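Long-range contacts in glutathione S-transferase (Sulfitobacter, PDB 4GF0), which binds glutathione and, as its family suggests, probably catalyses attack of its thiol on electrophilic substrates: residues A[5-10]-A[31-36]; A[17-22]-A[200-205]. All blocks are in the same frame, centred on the assembly; numbering follows the deposited sequence.

Interaction 1 of 2, residues A[5-10]-A[31-36]; sequences TLYFTP and VRVDFA. With GSH (glutathione), chain D.
T9 and F35 meet where two parallel strands of the thioredoxin-like N-terminal domain run out toward bound glutathione. The T9 methyl CG2 sits over the centre of the F35 ring, 3.8 Å from the centroid and 8° off its normal, a CH-pi contact. The hydroxyl branch, anti to the carbonyl carbon (chi1 -60°), donates instead: T9 OG1 to V33 O measures 2.8 Å. Behind this pair the backbones pair as strands 4-8 and 28-32 of a beta-alpha-beta unit. V31 N reaches L6 O at 2.8 Å, F8 N returns to V31 O, and V33 N bonds F8 O at 2.8 Å, nearly in line with the carbonyl.

The tight part, built mostly of buried residues, also takes in Y7, whose CD2 lies 3.8 Å from V31 CG1, while V33 CG2 stands at the ring's edge. Solvent reaches the end where exposed R32 crosses partly exposed P10 at about a right angle; R32 CD lies 3.8 Å from P10 CD, and the guanidinium has D34 OD1 as a long salt-bridge partner.

F35 CZ comes 3.6 Å from CA3 of glutathione, and Q40, which F35 touches, hydrogen-bonds the ligand through NE2. An alanine in place of F35 would probably leave the T9 methyl without its ring face and open a gap beside CA3. F35 thus offers glutathione an apolar surface, backed by a threonine methyl whose hydroxyl is tied to backbone, while hydrogen bonds from elsewhere hold the ligand.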
loop_
_atom_site.group_PDB
_atom_site.type_symbol
_atom_site.label_atom_id
_atom_site.label_comp_id
_atom_site.label_asym_id
_atom_site.label_seq_id
_atom_site.Cartn_x
_atom_site.Cartn_y
_atom_site.Cartn_z
ATOM N N THR A 5 -17.404 5.842 10.466
ATOM C CA THR A 5 -16.645 5.885 11.707
ATOM C C THR A 5 -15.196 5.568 11.396
ATOM O O THR A 5 -14.892 4.535 10.797
ATOM C CB THR A 5 -17.176 4.861 12.714
ATOM O OG1 THR A 5 -18.576 5.077 12.915
ATOM C CG2 THR A 5 -16.450 5.001 14.054
ATOM N N LEU A 6 -14.296 6.456 11.806
ATOM C CA LEU A 6 -12.884 6.265 11.518
ATOM C C LEU A 6 -12.147 5.985 12.806
ATOM O O LEU A 6 -12.164 6.809 13.716
ATOM C CB LEU A 6 -12.295 7.524 10.891
ATOM C CG LEU A 6 -10.784 7.459 10.650
ATOM C CD1 LEU A 6 -10.473 6.457 9.548
ATOM C CD2 LEU A 6 -10.275 8.851 10.270
ATOM N N TYR A 7 -11.484 4.835 12.873
ATOM C CA TYR A 7 -10.619 4.531 14.005
ATOM C C TYR A 7 -9.235 5.092 13.694
ATOM O O TYR A 7 -8.659 4.782 12.663
ATOM C CB TYR A 7 -10.563 3.019 14.215
ATOM C CG TYR A 7 -11.913 2.466 14.581
ATOM C CD1 TYR A 7 -12.841 2.128 13.607
ATOM C CD2 TYR A 7 -12.278 2.319 15.913
ATOM C CE1 TYR A 7 -14.101 1.639 13.961
ATOM C CE2 TYR A 7 -13.517 1.829 16.263
ATOM C CZ TYR A 7 -14.420 1.497 15.289
ATOM O OH TYR A 7 -15.652 1.009 15.658
ATOM N N PHE A 8 -8.721 5.924 14.589
ATOM C CA PHE A 8 -7.499 6.661 14.317
ATOM C C PHE A 8 -6.703 6.840 15.594
ATOM O O PHE A 8 -7.201 6.618 16.703
ATOM C CB PHE A 8 -7.848 8.052 13.768
ATOM C CG PHE A 8 -8.157 9.053 14.843
ATOM C CD1 PHE A 8 -9.416 9.083 15.438
ATOM C CD2 PHE A 8 -7.188 9.951 15.286
ATOM C CE1 PHE A 8 -9.702 9.998 16.448
ATOM C CE2 PHE A 8 -7.468 10.848 16.301
ATOM C CZ PHE A 8 -8.727 10.875 16.878
ATOM N N THR A 9 -5.463 7.290 15.434
ATOM C CA THR A 9 -4.619 7.623 16.569
ATOM C C THR A 9 -3.890 8.893 16.173
ATOM O O THR A 9 -3.402 8.979 15.044
ATOM C CB THR A 9 -3.613 6.500 16.834
ATOM O OG1 THR A 9 -4.321 5.284 17.108
ATOM C CG2 THR A 9 -2.703 6.841 18.021
ATOM N N PRO A 10 -3.831 9.886 17.074
ATOM C CA PRO A 10 -3.191 11.150 16.681
ATOM C C PRO A 10 -1.758 10.910 16.210
ATOM O O PRO A 10 -1.078 10.043 16.767
ATOM C CB PRO A 10 -3.197 11.965 17.978
ATOM C CG PRO A 10 -4.358 11.407 18.764
ATOM C CD PRO A 10 -4.356 9.932 18.452
ATOM N N VAL A 31 -12.949 7.829 16.168
ATOM C CA VAL A 31 -12.762 7.075 17.399
ATOM C C VAL A 31 -11.284 6.929 17.663
ATOM O O VAL A 31 -10.563 6.334 16.861
ATOM C CB VAL A 31 -13.374 5.672 17.311
ATOM C CG1 VAL A 31 -13.058 4.871 18.584
ATOM C CG2 VAL A 31 -14.862 5.766 17.089
ATOM N N ARG A 32 -10.832 7.455 18.797
ATOM C CA ARG A 32 -9.407 7.403 19.112
ATOM C C ARG A 32 -9.001 6.038 19.669
ATOM O O ARG A 32 -9.654 5.502 20.566
ATOM C CB ARG A 32 -9.029 8.525 20.088
ATOM C CG ARG A 32 -7.538 8.558 20.421
ATOM C CD ARG A 32 -7.139 9.875 21.078
ATOM N NE ARG A 32 -7.778 10.071 22.375
ATOM C CZ ARG A 32 -7.339 9.540 23.514
ATOM N NH1 ARG A 32 -6.263 8.764 23.518
ATOM N NH2 ARG A 32 -7.982 9.782 24.650
ATOM N N VAL A 33 -7.936 5.465 19.103
ATOM C CA VAL A 33 -7.379 4.215 19.589
ATOM C C VAL A 33 -6.097 4.568 20.329
ATOM O O VAL A 33 -5.192 5.166 19.752
ATOM C CB VAL A 33 -7.084 3.249 18.431
ATOM C CG1 VAL A 33 -6.468 1.965 18.955
ATOM C CG2 VAL A 33 -8.369 2.958 17.651
ATOM N N ASP A 34 -6.034 4.222 21.610
ATOM C CA ASP A 34 -4.964 4.690 22.493
ATOM C C ASP A 34 -3.738 3.764 22.509
ATOM O O ASP A 34 -3.764 2.701 23.134
ATOM C CB ASP A 34 -5.523 4.856 23.908
ATOM C CG ASP A 34 -4.567 5.569 24.843
ATOM O OD1 ASP A 34 -3.559 6.135 24.370
ATOM O OD2 ASP A 34 -4.838 5.575 26.062
ATOM N N PHE A 35 -2.667 4.174 21.830
ATOM C CA PHE A 35 -1.426 3.390 21.774
ATOM C C PHE A 35 -0.729 3.325 23.127
ATOM O O PHE A 35 0.082 2.428 23.372
ATOM C CB PHE A 35 -0.441 3.996 20.770
ATOM C CG PHE A 35 -0.761 3.706 19.331
ATOM C CD1 PHE A 35 -1.995 3.191 18.951
ATOM C CD2 PHE A 35 0.186 3.952 18.348
ATOM C CE1 PHE A 35 -2.279 2.931 17.614
ATOM C CE2 PHE A 35 -0.090 3.697 17.009
ATOM C CZ PHE A 35 -1.329 3.183 16.642
ATOM N N ALA A 36 -1.022 4.291 23.996
ATOM C CA ALA A 36 -0.354 4.378 25.295
ATOM C C ALA A 36 -0.691 3.185 26.185
ATOM O O ALA A 36 0.056 2.859 27.102
ATOM C CB ALA A 36 -0.707 5.685 25.992
HETATM N N1 GSH D . -0.261 -0.609 5.807
HETATM C CA1 GSH D . -1.047 0.012 6.850
HETATM C C1 GSH D . -1.810 1.171 6.291
HETATM O O11 GSH D . -2.963 1.441 6.725
HETATM O O12 GSH D . -1.291 1.898 5.401
HETATM C CB1 GSH D . -0.144 0.531 7.944
HETATM C CG1 GSH D . -1.007 0.724 9.193
HETATM C CD1 GSH D . -0.097 0.989 10.398
HETATM O OE1 GSH D . 0.928 0.330 10.575
HETATM N N2 GSH D . -0.467 2.045 11.335
HETATM C CA2 GSH D . 0.371 2.302 12.481
HETATM C C2 GSH D . -0.128 1.438 13.609
HETATM O O2 GSH D . -1.310 1.130 13.686
HETATM C CB2 GSH D . 0.301 3.739 12.887
HETATM S SG2 GSH D . 1.043 4.760 11.625
HETATM N N3 GSH D . 0.784 0.934 14.628
HETATM C CA3 GSH D . 0.242 0.111 15.703
HETATM C C3 GSH D . 1.176 -1.020 16.054
HETATM O O31 GSH D . 2.086 -1.370 15.249
HETATM O O32 GSH D . 1.035 -1.640 17.156
#

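Interaction 2 of 2, residues A[17-22]-A[200-205]; sequences VAIAIE and AAVKDK
E22 OE2 is gripped by two groups: K205 NZ donates to it at 2.6 Å, a salt bridge, and the hydroxyl of Y28, on the strand 28-32, is hydrogen-bonded to the same oxygen. The contact is a helix-helix crossing of the glutathione transferase fold, in which helix 14-23 of the thioredoxin-like domain meets helix 197-204 near the C-terminal end of the chain. The axes of the two short helical segments pass 9.4 Å apart, with their directions 123° from each other, well away from both parallel and antiparallel.

The ends of the E22 and K205 side chains meet head-on. The lysine uses the syn lone pair of OE2, on the side of the other carboxylate oxygen. A bend at chi2 of E22 (-79°) turns its CD away from an extended course, and the carboxylate rests against A201, with CD 3.5 Å from A201 CB. The nearby lysine charge would probably favour the ionised carboxylate. Y28 also touches K205, so the strand lies beside both partners of the bridge.

Next to this polar end lies an apolar patch centred on V202, which is buried. Its CG1 is 3.8 Å from A18 CB and 3.9 Å from E22 CG, the glutamate stem running past the valine the other way. M207, in the loop beyond the helix, touches both A18 and V202 and so extends the patch. I19 crosses V202 at about a right angle, and its CG1 divides its contact between the two valine methyls, 3.9 Å from V202 CG1 and 3.9 Å from V202 CG2.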
loop_
_atom_site.group_PDB
_atom_site.type_symbol
_atom_site.label_atom_id
_atom_site.label_comp_id
_atom_site.label_asym_id
_atom_site.label_seq_id
_atom_site.Cartn_x
_atom_site.Cartn_y
_atom_site.Cartn_z
ATOM N N VAL A 17 -6.618 9.711 6.291
ATOM C CA VAL A 17 -7.978 9.387 5.893
ATOM C C VAL A 17 -8.923 10.465 6.422
ATOM O O VAL A 17 -9.837 10.900 5.721
ATOM C CB VAL A 17 -8.380 7.979 6.385
ATOM C CG1 VAL A 17 -9.818 7.648 5.958
ATOM C CG2 VAL A 17 -7.415 6.931 5.827
ATOM N N ALA A 18 -8.693 10.918 7.651
ATOM C CA ALA A 18 -9.525 11.982 8.212
ATOM C C ALA A 18 -9.453 13.242 7.351
ATOM O O ALA A 18 -10.472 13.883 7.068
ATOM C CB ALA A 18 -9.106 12.285 9.634
ATOM N N ILE A 19 -8.249 13.579 6.917
ATOM C CA ILE A 19 -8.062 14.742 6.058
ATOM C C ILE A 19 -8.877 14.594 4.775
ATOM O O ILE A 19 -9.540 15.538 4.347
ATOM C CB ILE A 19 -6.587 14.945 5.741
ATOM C CG1 ILE A 19 -5.876 15.390 7.019
ATOM C CG2 ILE A 19 -6.401 16.014 4.642
ATOM C CD1 ILE A 19 -4.332 15.360 6.919
ATOM N N ALA A 20 -8.841 13.411 4.170
ATOM C CA ALA A 20 -9.607 13.181 2.951
ATOM C C ALA A 20 -11.108 13.298 3.183
ATOM O O ALA A 20 -11.828 13.845 2.341
ATOM C CB ALA A 20 -9.263 11.830 2.340
ATOM N N ILE A 21 -11.583 12.787 4.317
ATOM C CA ILE A 21 -13.005 12.864 4.620
ATOM C C ILE A 21 -13.415 14.323 4.787
ATOM O O ILE A 21 -14.489 14.729 4.340
ATOM C CB ILE A 21 -13.378 12.057 5.877
ATOM C CG1 ILE A 21 -13.082 10.576 5.630
ATOM C CG2 ILE A 21 -14.874 12.205 6.148
ATOM C CD1 ILE A 21 -13.210 9.687 6.868
ATOM N N GLU A 22 -12.551 15.117 5.418
ATOM C CA GLU A 22 -12.814 16.547 5.540
ATOM C C GLU A 22 -12.861 17.232 4.174
ATOM O O GLU A 22 -13.718 18.089 3.928
ATOM C CB GLU A 22 -11.755 17.228 6.420
ATOM C CG GLU A 22 -11.664 16.687 7.841
ATOM C CD GLU A 22 -12.749 17.212 8.760
ATOM O OE1 GLU A 22 -13.582 18.039 8.317
ATOM O OE2 GLU A 22 -12.765 16.803 9.945
ATOM N N ALA A 200 -6.697 22.033 9.047
ATOM C CA ALA A 200 -7.103 22.790 10.227
ATOM C C ALA A 200 -8.186 22.043 11.009
ATOM O O ALA A 200 -8.195 22.059 12.244
ATOM C CB ALA A 200 -7.590 24.168 9.842
ATOM N N ALA A 201 -9.094 21.393 10.285
ATOM C CA ALA A 201 -10.185 20.648 10.911
ATOM C C ALA A 201 -9.689 19.465 11.737
ATOM O O ALA A 201 -10.179 19.234 12.850
ATOM C CB ALA A 201 -11.180 20.178 9.869
ATOM N N VAL A 202 -8.739 18.697 11.206
ATOM C CA VAL A 202 -8.262 17.535 11.959
ATOM C C VAL A 202 -7.410 17.964 13.158
ATOM O O VAL A 202 -7.426 17.300 14.194
ATOM C CB VAL A 202 -7.520 16.496 11.087
ATOM C CG1 VAL A 202 -8.412 16.044 9.938
ATOM C CG2 VAL A 202 -6.193 17.058 10.559
ATOM N N LYS A 203 -6.682 19.071 13.026
ATOM C CA LYS A 203 -5.946 19.624 14.162
ATOM C C LYS A 203 -6.910 20.021 15.268
ATOM O O LYS A 203 -6.655 19.774 16.449
ATOM C CB LYS A 203 -5.124 20.843 13.745
ATOM C CG LYS A 203 -3.771 20.517 13.141
ATOM C CD LYS A 203 -2.995 21.793 12.831
ATOM C CE LYS A 203 -1.687 21.486 12.115
ATOM N NZ LYS A 203 -1.081 22.716 11.541
ATOM N N ASP A 204 -8.022 20.637 14.878
ATOM C CA ASP A 204 -9.031 21.072 15.840
ATOM C C ASP A 204 -9.648 19.876 16.556
ATOM O O ASP A 204 -10.155 19.998 17.668
ATOM C CB ASP A 204 -10.128 21.885 15.140
ATOM C CG ASP A 204 -9.684 23.292 14.782
ATOM O OD1 ASP A 204 -8.765 23.818 15.446
ATOM O OD2 ASP A 204 -10.262 23.879 13.841
ATOM N N LYS A 205 -9.598 18.715 15.912
ATOM C CA LYS A 205 -10.156 17.493 16.480
ATOM C C LYS A 205 -9.113 16.710 17.266
ATOM O O LYS A 205 -9.377 15.589 17.707
ATOM C CB LYS A 205 -10.764 16.615 15.381
ATOM C CG LYS A 205 -12.023 17.206 14.759
ATOM C CD LYS A 205 -12.627 16.284 13.712
ATOM C CE LYS A 205 -14.062 16.687 13.411
ATOM N NZ LYS A 205 -14.225 17.347 12.088
#

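How the interactions relate
From the N terminus the chain runs through strand 4-8, helix 14-23 and strand 28-32. Interaction 1 closes this short beta-alpha-beta unit by pairing the two strands, with 20 residues between its segments. Interaction 2 starts on the helix inside that loop and closes a far longer one, with 177 residues intervening before helix 197-204. Since 17-22 falls between 5-10 and 31-36 while 200-205 follows both, the loops cross. Their centres are 13 Å apart, yet they touch: L6 CD2 packs 3.7 Å from A18 CB. Helix 14-23 therefore joins the sheet leading to the glutathione pocket with the C-terminal helix.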